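Local coordinates for protein serpin 2 (PDB 3PZF) that inhibits the serine proteases CLIPB9, CLIPB10 and CLIPB4, forming a covalent complex with CLIPB9, and so restrains melanization in the mosquito hemolymph, at residues Leu52-Glu57 with Gln126-His131; Tyr191-Val196 with Val283-Phe288; Asp225-Leu230 with His270-Tyr275; Glu298-Val303 with Glu307-Asn312. All blocks are in the same frame, centred on the assembly; numbering follows the deposited sequence.

Contact 1: Leu52-Glu57 with Gln126-His131; sequences LTLIYE and QIANTH
Leu54 and Ala128 make the apolar half of this contact, where two helices, 45-58 and 122-132, come within 7.0 Å of each other, measured between the CA atoms of these two residues. The small Ala128 methyl permits that closeness: CD2 of Leu54 lands 3.9 Å from Ala128 CB, and it is this branch that bridges the gap. Strand 134-139, which follows helix 122-132 at the edge of the main sheet of the serpin fold, packs on both residues, Ala134 on Leu54 and Leu136 on Ala128.

The second pairing is of mixed character. Glu57 leaves its helix toward the other, kinks at its second torsion (chi2 -93°) and crosses Ile127 at about a right angle. Its OE2 lies 3.9 Å from Ile127 CG2, a van der Waals approach; the same oxygen has its polar partners outside the segments, a salt bridge with Arg87 NE of helix 83-98 and a hydrogen bond from Tyr132 OH. Tyr124 OH bonds to Leu54 O.

Between the segments the link is van der Waals contact alone, and the polar ties between the two helices come from tyrosines flanking Gln126-His131. The buried carboxylate of Glu57, held by a guanidinium and a phenol, is probably stabilised in its charged form.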
loop_
_atom_site.group_PDB
_atom_site.type_symbol
_atom_site.label_atom_id
_atom_site.label_comp_id
_atom_site.label_asym_id
_atom_site.label_seq_id
_atom_site.Cartn_x
_atom_site.Cartn_y
_atom_site.Cartn_z
ATOM N N LEU A 52 -5.830 -11.300 -1.162
ATOM C CA LEU A 52 -5.949 -12.335 -2.183
ATOM C C LEU A 52 -5.560 -13.699 -1.643
ATOM O O LEU A 52 -6.189 -14.686 -1.987
ATOM C CB LEU A 52 -5.101 -11.993 -3.402
ATOM C CG LEU A 52 -5.544 -10.728 -4.152
ATOM C CD1 LEU A 52 -4.530 -10.405 -5.260
ATOM C CD2 LEU A 52 -6.945 -10.938 -4.718
ATOM N N THR A 53 -4.547 -13.754 -0.782
ATOM C CA THR A 53 -4.120 -15.030 -0.222
ATOM C C THR A 53 -5.169 -15.512 0.781
ATOM O O THR A 53 -5.462 -16.699 0.830
ATOM C CB THR A 53 -2.731 -14.940 0.410
ATOM O OG1 THR A 53 -1.807 -14.457 -0.579
ATOM C CG2 THR A 53 -2.247 -16.375 0.902
ATOM N N LEU A 54 -5.804 -14.609 1.530
ATOM C CA LEU A 54 -6.907 -15.075 2.426
ATOM C C LEU A 54 -8.044 -15.674 1.616
ATOM O O LEU A 54 -8.665 -16.663 2.011
ATOM C CB LEU A 54 -7.413 -13.931 3.290
ATOM C CG LEU A 54 -6.470 -13.582 4.458
ATOM C CD1 LEU A 54 -6.766 -12.164 4.934
ATOM C CD2 LEU A 54 -6.587 -14.602 5.634
ATOM N N ILE A 55 -8.333 -15.078 0.480
ATOM C CA ILE A 55 -9.390 -15.581 -0.363
ATOM C C ILE A 55 -8.984 -16.918 -0.957
ATOM O O ILE A 55 -9.812 -17.843 -1.036
ATOM C CB ILE A 55 -9.750 -14.572 -1.469
ATOM C CG1 ILE A 55 -10.445 -13.360 -0.833
ATOM C CG2 ILE A 55 -10.645 -15.231 -2.508
ATOM C CD1 ILE A 55 -10.670 -12.158 -1.793
ATOM N N TYR A 56 -7.714 -17.035 -1.348
ATOM C CA TYR A 56 -7.150 -18.319 -1.772
ATOM C C TYR A 56 -7.315 -19.402 -0.701
ATOM O O TYR A 56 -7.768 -20.497 -0.996
ATOM C CB TYR A 56 -5.673 -18.133 -2.150
ATOM C CG TYR A 56 -5.017 -19.359 -2.752
ATOM C CD1 TYR A 56 -5.272 -19.726 -4.064
ATOM C CD2 TYR A 56 -4.125 -20.121 -2.015
ATOM C CE1 TYR A 56 -4.643 -20.835 -4.625
ATOM C CE2 TYR A 56 -3.503 -21.236 -2.564
ATOM C CZ TYR A 56 -3.767 -21.581 -3.869
ATOM O OH TYR A 56 -3.155 -22.681 -4.433
ATOM N N GLU A 57 -6.983 -19.080 0.548
ATOM C CA GLU A 57 -7.114 -20.014 1.665
ATOM C C GLU A 57 -8.575 -20.442 1.876
ATOM O O GLU A 57 -8.841 -21.587 2.282
ATOM C CB GLU A 57 -6.587 -19.348 2.949
ATOM C CG GLU A 57 -5.042 -19.221 2.997
ATOM C CD GLU A 57 -4.359 -20.397 3.691
ATOM O OE1 GLU A 57 -4.993 -21.498 3.860
ATOM O OE2 GLU A 57 -3.174 -20.221 4.073
ATOM N N GLN A 126 -8.707 -19.468 12.799
ATOM C CA GLN A 126 -7.365 -19.782 13.311
ATOM C C GLN A 126 -6.238 -19.409 12.337
ATOM O O GLN A 126 -5.313 -18.671 12.701
ATOM C CB GLN A 126 -7.261 -21.277 13.658
ATOM N N ILE A 127 -6.287 -19.939 11.116
ATOM C CA ILE A 127 -5.255 -19.622 10.119
ATOM C C ILE A 127 -5.215 -18.130 9.830
ATOM O O ILE A 127 -4.149 -17.532 9.702
ATOM C CB ILE A 127 -5.507 -20.369 8.801
ATOM C CG1 ILE A 127 -5.375 -21.882 9.016
ATOM C CG2 ILE A 127 -4.502 -19.946 7.744
ATOM C CD1 ILE A 127 -4.151 -22.259 9.760
ATOM N N ALA A 128 -6.375 -17.510 9.722
ATOM C CA ALA A 128 -6.422 -16.100 9.357
ATOM C C ALA A 128 -5.698 -15.259 10.407
ATOM O O ALA A 128 -4.875 -14.417 10.058
ATOM C CB ALA A 128 -7.866 -15.641 9.192
ATOM N N ASN A 129 -5.978 -15.530 11.685
ATOM C CA ASN A 129 -5.355 -14.817 12.803
ATOM C C ASN A 129 -3.851 -15.089 12.894
ATOM O O ASN A 129 -3.061 -14.171 13.084
ATOM C CB ASN A 129 -5.980 -15.233 14.157
ATOM C CG ASN A 129 -7.497 -15.026 14.229
ATOM O OD1 ASN A 129 -8.085 -14.284 13.442
ATOM N ND2 ASN A 129 -8.131 -15.675 15.208
ATOM N N THR A 130 -3.464 -16.360 12.793
ATOM C CA THR A 130 -2.080 -16.768 13.059
ATOM C C THR A 130 -1.117 -16.336 11.956
ATOM O O THR A 130 -0.083 -15.723 12.238
ATOM C CB THR A 130 -1.981 -18.305 13.256
ATOM O OG1 THR A 130 -2.682 -18.666 14.454
ATOM C CG2 THR A 130 -0.540 -18.759 13.365
ATOM N N HIS A 131 -1.455 -16.652 10.705
ATOM C CA HIS A 131 -0.522 -16.436 9.607
ATOM C C HIS A 131 -0.726 -15.096 8.892
ATOM O O HIS A 131 0.219 -14.558 8.346
ATOM C CB HIS A 131 -0.633 -17.560 8.579
ATOM C CG HIS A 131 -0.460 -18.932 9.158
ATOM N ND1 HIS A 131 0.779 -19.504 9.355
ATOM C CD2 HIS A 131 -1.369 -19.849 9.570
ATOM C CE1 HIS A 131 0.626 -20.715 9.863
ATOM N NE2 HIS A 131 -0.670 -20.949 10.006
#

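Contact 2: Tyr191-Val196 with Val283-Phe288; sequences YPFPEV and VTLPKF
Phe193 reaches from an irregular loop to the strand residues Val283 and Leu285. The bond from CA to CB already heads for the strand, and CG stands anti to the carbonyl carbon (chi1 -64°), which sends the ring edge-first toward it. Of the ring atoms, CE1 and CZ at the leading edge do the touching. CE1 lies 3.9 Å from Val283 O, which sits at the ring edge near its plane, where the positive rim of C-H groups faces the carbonyl oxygen. CZ is shared by two side chains: it lies 3.9 Å from Val283 CG1 and 4.0 Å from Leu285 CD1, the latter oblique to the ring. Both aliphatic chains cross the phenylalanine at about a right angle. Leu237 of strand 232-238 also touches the Phe193 side chain, and Leu285 as well.

A wetter link lies further along. Water 1 donates weakly to Val196 O and accepts from Lys287 NZ at 2.9 Å. The same NZ forms a salt bridge with Glu343, whose backbone is hydrogen-bonded to Phe193. As in other serpins, this lysine-glutamate pair probably lies in the breach, where the reactive loop enters sheet A.

Glu343 directly precedes the hinge required for binding the peptidase. The chemistry therefore joins apolar packing of one ring against the strand to an ammonium group probably kept charged by its carboxylate partner, both tied to the residue from which the reactive loop sets out.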
loop_
_atom_site.group_PDB
_atom_site.type_symbol
_atom_site.label_atom_id
_atom_site.label_comp_id
_atom_site.label_asym_id
_atom_site.label_seq_id
_atom_site.Cartn_x
_atom_site.Cartn_y
_atom_site.Cartn_z
ATOM N N TYR A 191 16.957 11.382 8.782
ATOM C CA TYR A 191 17.525 12.713 8.514
ATOM C C TYR A 191 16.365 13.713 8.365
ATOM O O TYR A 191 15.828 13.895 7.290
ATOM C CB TYR A 191 18.379 12.686 7.252
ATOM C CG TYR A 191 19.526 11.694 7.366
ATOM C CD1 TYR A 191 20.578 11.944 8.239
ATOM C CD2 TYR A 191 19.511 10.500 6.662
ATOM C CE1 TYR A 191 21.622 11.043 8.379
ATOM C CE2 TYR A 191 20.561 9.585 6.798
ATOM C CZ TYR A 191 21.603 9.872 7.654
ATOM O OH TYR A 191 22.626 8.970 7.800
ATOM N N PRO A 192 15.965 14.334 9.467
ATOM C CA PRO A 192 14.773 15.200 9.360
ATOM C C PRO A 192 15.123 16.501 8.631
ATOM O O PRO A 192 16.292 16.923 8.671
ATOM C CB PRO A 192 14.423 15.507 10.820
ATOM C CG PRO A 192 15.700 15.271 11.590
ATOM C CD PRO A 192 16.417 14.159 10.858
ATOM N N PHE A 193 14.137 17.110 7.981
ATOM C CA PHE A 193 14.324 18.446 7.383
ATOM C C PHE A 193 14.305 19.560 8.402
ATOM O O PHE A 193 13.553 19.507 9.381
ATOM C CB PHE A 193 13.198 18.709 6.389
ATOM C CG PHE A 193 13.209 17.773 5.210
ATOM C CD1 PHE A 193 13.736 18.196 3.990
ATOM C CD2 PHE A 193 12.726 16.478 5.316
ATOM C CE1 PHE A 193 13.735 17.369 2.895
ATOM C CE2 PHE A 193 12.724 15.631 4.219
ATOM C CZ PHE A 193 13.258 16.074 3.001
ATOM N N PRO A 194 15.098 20.619 8.162
ATOM C CA PRO A 194 14.933 21.823 8.979
ATOM C C PRO A 194 13.492 22.326 8.844
ATOM O O PRO A 194 12.903 22.192 7.772
ATOM C CB PRO A 194 15.897 22.823 8.340
ATOM C CG PRO A 194 16.834 22.024 7.520
ATOM C CD PRO A 194 16.110 20.788 7.101
ATOM N N GLU A 195 12.920 22.863 9.912
ATOM C CA GLU A 195 11.572 23.417 9.839
ATOM C C GLU A 195 11.652 24.900 9.454
ATOM O O GLU A 195 12.340 25.673 10.113
ATOM C CB GLU A 195 10.848 23.248 11.182
ATOM C CG GLU A 195 10.449 21.806 11.492
ATOM C CD GLU A 195 9.967 21.603 12.927
ATOM O OE1 GLU A 195 9.210 20.637 13.165
ATOM O OE2 GLU A 195 10.355 22.394 13.816
ATOM N N VAL A 196 10.958 25.263 8.375
ATOM C CA VAL A 196 10.870 26.654 7.920
ATOM C C VAL A 196 9.411 27.085 7.955
ATOM O O VAL A 196 8.547 26.393 7.413
ATOM C CB VAL A 196 11.406 26.804 6.480
ATOM C CG1 VAL A 196 10.996 28.142 5.878
ATOM C CG2 VAL A 196 12.937 26.640 6.456
ATOM N N VAL A 283 17.551 18.231 -1.414
ATOM C CA VAL A 283 16.238 17.641 -1.583
ATOM C C VAL A 283 15.184 18.667 -1.237
ATOM O O VAL A 283 15.214 19.232 -0.140
ATOM C CB VAL A 283 16.026 16.454 -0.598
ATOM C CG1 VAL A 283 14.586 15.922 -0.667
ATOM C CG2 VAL A 283 17.038 15.332 -0.887
ATOM N N THR A 284 14.285 18.918 -2.189
ATOM C CA THR A 284 13.084 19.731 -1.944
ATOM C C THR A 284 11.857 18.861 -2.214
ATOM O O THR A 284 11.737 18.301 -3.315
ATOM C CB THR A 284 13.022 20.955 -2.907
ATOM O OG1 THR A 284 14.168 21.779 -2.712
ATOM C CG2 THR A 284 11.745 21.813 -2.628
ATOM N N LEU A 285 10.964 18.755 -1.222
ATOM C CA LEU A 285 9.756 17.928 -1.319
ATOM C C LEU A 285 8.576 18.734 -0.823
ATOM O O LEU A 285 8.708 19.496 0.149
ATOM C CB LEU A 285 9.840 16.694 -0.442
ATOM C CG LEU A 285 10.812 15.603 -0.930
ATOM C CD1 LEU A 285 10.889 14.562 0.165
ATOM C CD2 LEU A 285 10.277 14.984 -2.210
ATOM N N PRO A 286 7.426 18.561 -1.479
ATOM C CA PRO A 286 6.226 19.212 -0.953
ATOM C C PRO A 286 5.671 18.373 0.181
ATOM O O PRO A 286 5.701 17.139 0.089
ATOM C CB PRO A 286 5.264 19.198 -2.144
ATOM C CG PRO A 286 5.672 17.976 -2.944
ATOM C CD PRO A 286 7.181 17.861 -2.756
ATOM N N LYS A 287 5.195 19.006 1.234
ATOM C CA LYS A 287 4.551 18.274 2.310
ATOM C C LYS A 287 3.156 17.851 1.840
ATOM O O LYS A 287 2.529 18.535 1.021
ATOM C CB LYS A 287 4.492 19.140 3.572
ATOM C CG LYS A 287 5.896 19.402 4.153
ATOM C CD LYS A 287 5.877 20.149 5.469
ATOM C CE LYS A 287 5.727 21.658 5.248
ATOM N NZ LYS A 287 5.736 22.438 6.530
ATOM N N PHE A 288 2.681 16.709 2.337
ATOM C CA PHE A 288 1.325 16.280 2.003
ATOM C C PHE A 288 0.733 15.417 3.084
ATOM O O PHE A 288 1.447 14.728 3.830
ATOM C CB PHE A 288 1.260 15.576 0.634
ATOM C CG PHE A 288 2.220 14.397 0.479
ATOM C CD1 PHE A 288 3.432 14.536 -0.221
ATOM C CD2 PHE A 288 1.897 13.152 1.008
ATOM C CE1 PHE A 288 4.309 13.430 -0.397
ATOM C CE2 PHE A 288 2.770 12.054 0.857
ATOM C CZ PHE A 288 3.985 12.198 0.155
HETATM O O HOH W 1 7.060 24.558 4.989
#

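Contact 3: Asp225-Leu230 with His270-Tyr275; sequences DNSADL and HQALWY
Ala272, Asp225 and Tyr275 bury the most surface here. Ala272 turns its methyl from the helix into the bend that follows strand 211-227, where Leu230 CD1 presses on Ala272 CB at 3.5 Å, a tight methyl-to-methyl approach. Ser227 OG, 4.2 Å from Ala272 CB, also accepts the N-H of Leu230 at 3.0 Å from N to OG, with a nearly straight 165° angle. This ST motif fixes the bend and so sets Leu230 over the alanine.

Asp225 and Tyr275 lie side by side and point the same way. A first torsion of -170° swings the carboxylate across to the tyrosine and brings Asp225 OD2 to 3.4 Å from Tyr275 CB, near the plane of the phenol ring and at its edge; the carboxylate is turned 64° from that ring. OD2 accepts from water 2 at 2.7 Å, and the same water donates to Ala272 O at 2.9 Å, tying strand to helix through a backbone carbonyl.

Strand 232-238 completes the corner: Ile234 is hydrogen-bonded through its backbone to Asp225 and packs against Ala272. Helix 257-263 joins through Arg263, in a salt bridge with Asp229, so that in the serpin body the turn of the hairpin formed by strands 211-227 and 232-238 is braced by two successive helices, 257-263 and 266-274.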
loop_
_atom_site.group_PDB
_atom_site.type_symbol
_atom_site.label_atom_id
_atom_site.label_comp_id
_atom_site.label_asym_id
_atom_site.label_seq_id
_atom_site.Cartn_x
_atom_site.Cartn_y
_atom_site.Cartn_z
ATOM N N ASP A 225 19.867 8.465 -7.780
ATOM C CA ASP A 225 20.382 8.371 -9.146
ATOM C C ASP A 225 19.445 9.121 -10.074
ATOM O O ASP A 225 18.261 9.235 -9.787
ATOM C CB ASP A 225 20.524 6.893 -9.605
ATOM C CG ASP A 225 21.295 6.763 -10.934
ATOM O OD1 ASP A 225 22.282 7.497 -11.131
ATOM O OD2 ASP A 225 20.869 5.978 -11.801
ATOM N N ASN A 226 19.975 9.641 -11.174
ATOM C CA ASN A 226 19.126 10.120 -12.242
ATOM C C ASN A 226 19.064 9.015 -13.259
ATOM O O ASN A 226 20.047 8.736 -13.968
ATOM C CB ASN A 226 19.675 11.406 -12.862
ATOM C CG ASN A 226 18.694 12.075 -13.825
ATOM O OD1 ASN A 226 19.076 13.024 -14.526
ATOM N ND2 ASN A 226 17.462 11.615 -13.872
ATOM N N SER A 227 17.939 8.313 -13.279
ATOM C CA SER A 227 17.836 7.110 -14.099
ATOM C C SER A 227 17.608 7.432 -15.562
ATOM O O SER A 227 16.570 7.966 -15.932
ATOM C CB SER A 227 16.698 6.226 -13.603
ATOM O OG SER A 227 16.477 5.163 -14.527
ATOM N N ALA A 228 18.587 7.098 -16.399
ATOM C CA ALA A 228 18.438 7.284 -17.834
ATOM C C ALA A 228 17.351 6.353 -18.375
ATOM O O ALA A 228 16.567 6.724 -19.256
ATOM C CB ALA A 228 19.777 7.014 -18.535
ATOM N N ASP A 229 17.313 5.149 -17.817
ATOM C CA ASP A 229 16.397 4.099 -18.243
ATOM C C ASP A 229 14.933 4.509 -18.018
ATOM O O ASP A 229 14.106 4.390 -18.927
ATOM C CB ASP A 229 16.728 2.812 -17.474
ATOM C CG ASP A 229 16.067 1.579 -18.062
ATOM O OD1 ASP A 229 16.352 1.267 -19.238
ATOM O OD2 ASP A 229 15.294 0.900 -17.336
ATOM N N LEU A 230 14.623 5.017 -16.823
ATOM C CA LEU A 230 13.233 5.372 -16.478
ATOM C C LEU A 230 12.865 6.803 -16.875
ATOM O O LEU A 230 11.688 7.148 -16.933
ATOM C CB LEU A 230 12.976 5.204 -14.976
ATOM C CG LEU A 230 13.120 3.793 -14.398
ATOM C CD1 LEU A 230 12.668 3.763 -12.935
ATOM C CD2 LEU A 230 12.340 2.772 -15.207
ATOM N N HIS A 270 14.062 -2.866 -10.496
ATOM C CA HIS A 270 15.220 -3.479 -9.868
ATOM C C HIS A 270 16.512 -2.756 -10.281
ATOM O O HIS A 270 17.327 -2.394 -9.431
ATOM C CB HIS A 270 15.356 -4.963 -10.229
ATOM C CG HIS A 270 16.528 -5.605 -9.569
ATOM N ND1 HIS A 270 16.526 -5.949 -8.236
ATOM C CD2 HIS A 270 17.766 -5.896 -10.029
ATOM C CE1 HIS A 270 17.698 -6.451 -7.910
ATOM N NE2 HIS A 270 18.480 -6.412 -8.982
ATOM N N GLN A 271 16.716 -2.577 -11.588
ATOM C CA GLN A 271 17.957 -1.973 -12.081
ATOM C C GLN A 271 18.036 -0.519 -11.664
ATOM O O GLN A 271 19.090 -0.050 -11.273
ATOM C CB GLN A 271 18.043 -2.063 -13.597
ATOM C CG GLN A 271 19.360 -1.498 -14.160
ATOM C CD GLN A 271 19.364 -1.461 -15.656
ATOM O OE1 GLN A 271 18.922 -2.398 -16.303
ATOM N NE2 GLN A 271 19.882 -0.383 -16.223
ATOM N N ALA A 272 16.917 0.200 -11.733
ATOM C CA ALA A 272 16.949 1.641 -11.402
ATOM C C ALA A 272 17.378 1.799 -9.939
ATOM O O ALA A 272 18.205 2.641 -9.624
ATOM C CB ALA A 272 15.600 2.288 -11.635
ATOM N N LEU A 273 16.864 0.956 -9.050
ATOM C CA LEU A 273 17.260 1.043 -7.641
ATOM C C LEU A 273 18.713 0.564 -7.467
ATOM O O LEU A 273 19.465 1.081 -6.628
ATOM C CB LEU A 273 16.330 0.242 -6.743
ATOM C CG LEU A 273 14.834 0.623 -6.829
ATOM C CD1 LEU A 273 13.979 -0.311 -5.925
ATOM C CD2 LEU A 273 14.584 2.065 -6.513
ATOM N N TRP A 274 19.107 -0.404 -8.282
ATOM C CA TRP A 274 20.465 -0.954 -8.224
ATOM C C TRP A 274 21.501 0.101 -8.513
ATOM O O TRP A 274 22.578 0.121 -7.916
ATOM C CB TRP A 274 20.585 -2.102 -9.245
ATOM C CG TRP A 274 21.856 -2.929 -9.166
ATOM C CD1 TRP A 274 22.929 -2.923 -10.039
ATOM C CD2 TRP A 274 22.146 -3.916 -8.183
ATOM N NE1 TRP A 274 23.876 -3.849 -9.625
ATOM C CE2 TRP A 274 23.403 -4.479 -8.500
ATOM C CE3 TRP A 274 21.448 -4.394 -7.066
ATOM C CZ2 TRP A 274 23.993 -5.469 -7.716
ATOM C CZ3 TRP A 274 22.028 -5.377 -6.294
ATOM C CH2 TRP A 274 23.288 -5.913 -6.627
ATOM N N TYR A 275 21.177 0.995 -9.441
ATOM C CA TYR A 275 22.074 2.080 -9.833
ATOM C C TYR A 275 22.216 3.212 -8.803
ATOM O O TYR A 275 23.062 4.091 -8.950
ATOM C CB TYR A 275 21.558 2.698 -11.122
ATOM C CG TYR A 275 21.953 1.964 -12.377
ATOM C CD1 TYR A 275 22.315 0.611 -12.348
ATOM C CD2 TYR A 275 21.986 2.616 -13.590
ATOM C CE1 TYR A 275 22.668 -0.057 -13.495
ATOM C CE2 TYR A 275 22.359 1.957 -14.744
ATOM C CZ TYR A 275 22.703 0.617 -14.684
ATOM O OH TYR A 275 23.059 -0.029 -15.835
HETATM O O HOH W 2 18.651 4.474 -11.844
#

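Contact 4: Glu298-Val303 with Glu307-Asn312; sequences EPLQQV and EIFSQN
Gln301 and Phe309 both carry CG anti to their own carbonyl carbon (chi1 -75° and -53°); beyond CG the glutamine runs extended, crosses the phenylalanine aslant and meets it with CG and OE1. Gln301 CG approaches Phe309 CD2 at 3.6 Å, while OE1 settles 3.5 Å from Phe309 CB; amide and ring stand nearly perpendicular, 88° apart. At the far end of the ring, Leu300 CD1 meets Phe309 CZ at 3.8 Å, in the ring plane at its edge. Ile308 CG1 lies over one face, off-centre toward the rim.

In this serpin, helix 297-302 follows strand 277-295; the chain leaving it doubles back, and the 3-10 turn 307-309 sets Phe309 against the helix flank. Ser310 closes that turn. Its N and OG both donate to Glu307 O, OG at 2.8 Å, and OG in turn accepts from Asn312 N at 3.1 Å in an ST turn. Leu300 also packs on Phe29 of helix 24-35, and Ile333 of strand 332-341 touches both Leu300 and Phe309.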
loop_
_atom_site.group_PDB
_atom_site.type_symbol
_atom_site.label_atom_id
_atom_site.label_comp_id
_atom_site.label_asym_id
_atom_site.label_seq_id
_atom_site.Cartn_x
_atom_site.Cartn_y
_atom_site.Cartn_z
ATOM N N GLU A 298 -13.171 -3.820 -9.052
ATOM C CA GLU A 298 -13.008 -3.417 -10.442
ATOM C C GLU A 298 -11.539 -3.484 -10.889
ATOM O O GLU A 298 -11.226 -4.118 -11.899
ATOM C CB GLU A 298 -13.606 -2.024 -10.652
ATOM C CG GLU A 298 -13.080 -1.274 -11.882
ATOM C CD GLU A 298 -13.455 -1.945 -13.197
ATOM O OE1 GLU A 298 -13.975 -3.084 -13.166
ATOM O OE2 GLU A 298 -13.230 -1.325 -14.260
ATOM N N PRO A 299 -10.624 -2.851 -10.135
ATOM C CA PRO A 299 -9.215 -2.952 -10.552
ATOM C C PRO A 299 -8.664 -4.379 -10.540
ATOM O O PRO A 299 -7.841 -4.702 -11.394
ATOM C CB PRO A 299 -8.468 -2.078 -9.532
ATOM C CG PRO A 299 -9.402 -1.869 -8.406
ATOM C CD PRO A 299 -10.796 -1.927 -9.003
ATOM N N LEU A 300 -9.085 -5.218 -9.593
ATOM C CA LEU A 300 -8.631 -6.596 -9.594
ATOM C C LEU A 300 -9.103 -7.279 -10.875
ATOM O O LEU A 300 -8.336 -7.999 -11.511
ATOM C CB LEU A 300 -9.126 -7.350 -8.355
ATOM C CG LEU A 300 -8.386 -6.997 -7.050
ATOM C CD1 LEU A 300 -9.158 -7.550 -5.829
ATOM C CD2 LEU A 300 -6.925 -7.506 -7.035
ATOM N N GLN A 301 -10.346 -7.016 -11.271
ATOM C CA GLN A 301 -10.904 -7.614 -12.481
ATOM C C GLN A 301 -10.114 -7.144 -13.694
ATOM O O GLN A 301 -9.811 -7.920 -14.590
ATOM C CB GLN A 301 -12.389 -7.260 -12.620
ATOM C CG GLN A 301 -13.278 -8.059 -11.650
ATOM C CD GLN A 301 -14.743 -7.637 -11.641
ATOM O OE1 GLN A 301 -15.625 -8.435 -11.326
ATOM N NE2 GLN A 301 -15.004 -6.384 -11.975
ATOM N N GLN A 302 -9.752 -5.872 -13.694
ATOM C CA GLN A 302 -9.005 -5.304 -14.808
ATOM C C GLN A 302 -7.648 -5.978 -14.990
ATOM O O GLN A 302 -7.189 -6.133 -16.113
ATOM C CB GLN A 302 -8.837 -3.794 -14.634
ATOM C CG GLN A 302 -10.125 -3.020 -14.870
ATOM C CD GLN A 302 -10.721 -3.279 -16.245
ATOM O OE1 GLN A 302 -10.077 -3.049 -17.264
ATOM N NE2 GLN A 302 -11.957 -3.770 -16.278
ATOM N N VAL A 303 -7.013 -6.395 -13.898
ATOM C CA VAL A 303 -5.700 -7.011 -14.015
ATOM C C VAL A 303 -5.770 -8.548 -14.100
ATOM O O VAL A 303 -4.742 -9.212 -14.013
ATOM C CB VAL A 303 -4.758 -6.597 -12.860
ATOM C CG1 VAL A 303 -4.503 -5.092 -12.884
ATOM C CG2 VAL A 303 -5.332 -7.046 -11.519
ATOM N N GLU A 307 -12.344 -14.561 -11.398
ATOM C CA GLU A 307 -13.131 -15.731 -10.977
ATOM C C GLU A 307 -13.696 -15.599 -9.553
ATOM O O GLU A 307 -14.778 -16.102 -9.273
ATOM C CB GLU A 307 -12.289 -17.000 -11.084
ATOM C CG GLU A 307 -13.021 -18.268 -10.664
ATOM C CD GLU A 307 -13.581 -19.054 -11.836
ATOM O OE1 GLU A 307 -13.527 -20.305 -11.783
ATOM O OE2 GLU A 307 -14.073 -18.427 -12.804
ATOM N N ILE A 308 -12.980 -14.922 -8.656
ATOM C CA ILE A 308 -13.459 -14.762 -7.272
ATOM C C ILE A 308 -14.668 -13.815 -7.166
ATOM O O ILE A 308 -15.340 -13.754 -6.132
ATOM C CB ILE A 308 -12.342 -14.266 -6.329
ATOM C CG1 ILE A 308 -11.741 -12.962 -6.847
ATOM C CG2 ILE A 308 -11.237 -15.312 -6.197
ATOM C CD1 ILE A 308 -10.862 -12.276 -5.831
ATOM N N PHE A 309 -14.949 -13.069 -8.234
ATOM C CA PHE A 309 -16.137 -12.226 -8.260
ATOM C C PHE A 309 -17.241 -12.832 -9.124
ATOM O O PHE A 309 -18.288 -12.214 -9.333
ATOM C CB PHE A 309 -15.768 -10.813 -8.754
ATOM C CG PHE A 309 -14.638 -10.210 -7.987
ATOM C CD1 PHE A 309 -14.799 -9.879 -6.651
ATOM C CD2 PHE A 309 -13.392 -10.025 -8.578
ATOM C CE1 PHE A 309 -13.736 -9.342 -5.919
ATOM C CE2 PHE A 309 -12.330 -9.487 -7.854
ATOM C CZ PHE A 309 -12.503 -9.151 -6.526
ATOM N N SER A 310 -17.025 -14.057 -9.597
ATOM C CA SER A 310 -17.957 -14.681 -10.536
ATOM C C SER A 310 -19.017 -15.524 -9.829
ATOM O O SER A 310 -18.907 -15.809 -8.641
ATOM C CB SER A 310 -17.195 -15.548 -11.539
ATOM O OG SER A 310 -16.831 -16.798 -10.975
ATOM N N GLN A 311 -20.046 -15.925 -10.564
ATOM C CA GLN A 311 -21.088 -16.784 -9.996
ATOM C C GLN A 311 -20.507 -18.148 -9.613
ATOM O O GLN A 311 -21.124 -18.920 -8.879
ATOM C CB GLN A 311 -22.241 -16.962 -10.994
ATOM N N ASN A 312 -19.311 -18.435 -10.116
ATOM C CA ASN A 312 -18.651 -19.708 -9.856
ATOM C C ASN A 312 -17.698 -19.653 -8.671
ATOM O O ASN A 312 -16.985 -20.618 -8.403
ATOM C CB ASN A 312 -17.870 -20.141 -11.091
ATOM C CG ASN A 312 -18.729 -20.179 -12.328
ATOM O OD1 ASN A 312 -19.789 -20.801 -12.339
ATOM N ND2 ASN A 312 -18.285 -19.496 -13.376
#

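Overall arrangement
The four contacts fall into two regions of the serpin fold. Contacts 1 and 4, with centres 19 Å apart, share one packed core: Ile55 CG2 meets Ile308 CG2 at 3.7 Å and Leu52 CD2 meets Leu300 CD2 at 4.1 Å. Contact 3 is nested in the chain loop closed by contact 2; their nearest atoms are about 10 Å apart, and contact 3 uses strand 211-227 and contact 2 its neighbour 277-295. Contacts 1 and 2 lie on opposite sides of the chain's centre, 39 Å apart between centres. Contact 2 borders the hinge, whose strand 345-346 pairs with strand 177-188; the likely reactive bond, Lys359-Phe360, falls in the unmodelled part of the loop beyond.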